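Local atomic coordinates of hypothetical protein (Uncultured marine organism, PDB entry 2OP5), a protein that is of unknown function but forms a dimer with a ferredoxin-like fold and belongs to the dimeric alpha-beta barrel clan. Residues S36-L39 with Y40-S44. Numbering follows the deposited sequence.
Sequences SEDL and YSRLS. With EDO (1,2-ethanediol), chain G.
Tyr40 N donates to Ser36 O at 3.0 Å, the first rung of a ladder that illustrates how a helix begins. Ser41 N to Glu37 O and Leu43 N to Leu39 O continue the i to i+4 pattern, with a weaker rung from Arg42 N to Asp38 O between them. Ser36 is the N-cap: its OG accepts from Leu39 N at 3.1 Å, satisfying an amide in the first turn that has no earlier helical carbonyl to use. A 1,2-ethanediol, probably from the crystallisation liquor, adds a weak bond to Glu37 O.

Among charged groups, Asp38 and Arg42 form a salt bridge one turn apart, within which Arg42 NH2 gives Asp38 OD2 a weak hydrogen bond at 3.3 Å. A chi1 of -178° sets the Asp38 carboxylate beside its own carbonyl carbon, toward the next turn. OD2 thus meets the guanidinium at its edge, although the two planes are turned 66° apart. The guanidinium lays one face over Leu39 CA, and NH2 also makes a salt bridge with Glu86 of helix 73-86. Cutting Arg42 back to an alanine would probably leave both carboxylates without this shared cation and take away the group lying over Leu39 CA.

Apolar contact comes from Leu39 CG, 3.7 Å from Leu43 CD1. These leucines pack helix 37-46 against Ile82 of helix 73-86, while the Tyr40 hydroxyl is hydrogen-bonded to ND1 of His51 on strand 48-56 and the Tyr40 ring stacks on Phe113 of the second subunit.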
loop_
_atom_site.group_PDB
_atom_site.type_symbol
_atom_site.label_atom_id
_atom_site.label_comp_id
_atom_site.label_asym_id
_atom_site.label_seq_id
_atom_site.Cartn_x
_atom_site.Cartn_y
_atom_site.Cartn_z
ATOM N N SER A 36 1.673 -19.352 1.495
ATOM C CA SER A 36 2.303 -20.237 2.465
ATOM C C SER A 36 3.660 -19.642 2.834
ATOM O O SER A 36 4.220 -18.840 2.094
ATOM C CB SER A 36 2.502 -21.620 1.862
ATOM O OG SER A 36 3.365 -21.559 0.743
ATOM N N GLU A 37 4.189 -20.055 3.978
ATOM C CA GLU A 37 5.492 -19.579 4.436
ATOM C C GLU A 37 6.542 -20.172 3.499
ATOM O O GLU A 37 7.620 -19.609 3.317
ATOM C CB GLU A 37 5.798 -19.991 5.892
ATOM C CG GLU A 37 4.662 -19.812 6.919
ATOM C CD GLU A 37 4.183 -18.378 7.118
ATOM O OE1 GLU A 37 4.887 -17.421 6.743
ATOM O OE2 GLU A 37 3.081 -18.214 7.688
ATOM N N ASP A 38 6.220 -21.321 2.914
ATOM C CA ASP A 38 7.108 -21.952 1.964
ATOM C C ASP A 38 7.316 -21.029 0.758
ATOM O O ASP A 38 8.450 -20.728 0.384
ATOM C CB ASP A 38 6.519 -23.293 1.539
ATOM C CG ASP A 38 7.409 -24.044 0.579
ATOM O OD1 ASP A 38 8.640 -23.872 0.612
ATOM O OD2 ASP A 38 6.861 -24.820 -0.223
ATOM N N LEU A 39 6.208 -20.560 0.182
ATOM C CA LEU A 39 6.240 -19.663 -0.963
ATOM C C LEU A 39 6.942 -18.357 -0.562
ATOM O O LEU A 39 7.823 -17.892 -1.254
ATOM C CB LEU A 39 4.816 -19.381 -1.466
ATOM C CG LEU A 39 4.739 -18.391 -2.628
ATOM C CD1 LEU A 39 5.508 -18.910 -3.752
ATOM C CD2 LEU A 39 3.318 -18.076 -3.075
ATOM N N TYR A 40 6.545 -17.781 0.565
ATOM C CA TYR A 40 7.191 -16.561 1.072
ATOM C C TYR A 40 8.689 -16.704 1.250
ATOM O O TYR A 40 9.429 -15.777 0.983
ATOM C CB TYR A 40 6.613 -16.141 2.426
ATOM C CG TYR A 40 5.310 -15.390 2.393
ATOM C CD1 TYR A 40 5.117 -14.318 1.510
ATOM C CD2 TYR A 40 4.319 -15.665 3.323
ATOM C CE1 TYR A 40 3.952 -13.621 1.492
ATOM C CE2 TYR A 40 3.155 -14.945 3.333
ATOM C CZ TYR A 40 2.973 -13.922 2.415
ATOM O OH TYR A 40 1.785 -13.216 2.413
ATOM N N SER A 41 9.139 -17.861 1.713
ATOM C CA SER A 41 10.580 -18.079 1.887
ATOM C C SER A 41 11.311 -17.909 0.567
ATOM O O SER A 41 12.316 -17.234 0.515
ATOM C CB SER A 41 10.859 -19.469 2.454
ATOM O OG SER A 41 12.212 -19.584 2.838
ATOM N N ARG A 42 10.765 -18.501 -0.498
ATOM C CA ARG A 42 11.377 -18.430 -1.823
ATOM C C ARG A 42 11.223 -17.069 -2.496
ATOM O O ARG A 42 12.130 -16.641 -3.211
ATOM C CB ARG A 42 10.867 -19.569 -2.715
ATOM C CG ARG A 42 11.458 -20.891 -2.249
ATOM C CD ARG A 42 10.964 -22.137 -2.985
ATOM N NE ARG A 42 9.614 -22.507 -2.563
ATOM C CZ ARG A 42 8.501 -22.302 -3.249
ATOM N NH1 ARG A 42 8.514 -21.749 -4.448
ATOM N NH2 ARG A 42 7.355 -22.690 -2.723
ATOM N N LEU A 43 10.089 -16.411 -2.285
ATOM C CA LEU A 43 9.867 -15.089 -2.825
ATOM C C LEU A 43 10.760 -14.093 -2.076
ATOM O O LEU A 43 11.330 -13.186 -2.670
ATOM C CB LEU A 43 8.394 -14.680 -2.706
ATOM C CG LEU A 43 7.291 -15.406 -3.496
ATOM C CD1 LEU A 43 5.938 -14.886 -3.079
ATOM C CD2 LEU A 43 7.424 -15.257 -5.016
ATOM N N SER A 44 10.920 -14.276 -0.772
ATOM C CA SER A 44 11.770 -13.351 0.002
ATOM C C SER A 44 13.227 -13.440 -0.456
ATOM O O SER A 44 13.899 -12.417 -0.553
ATOM C CB SER A 44 11.656 -13.554 1.519
ATOM O OG SER A 44 12.529 -14.550 2.021
HETATM C C1 EDO G . 7.621 -16.516 6.529
HETATM O O1 EDO G . 8.495 -15.770 7.402
HETATM C C2 EDO G . 8.322 -17.210 5.358
HETATM O O2 EDO G . 9.165 -18.319 5.700
#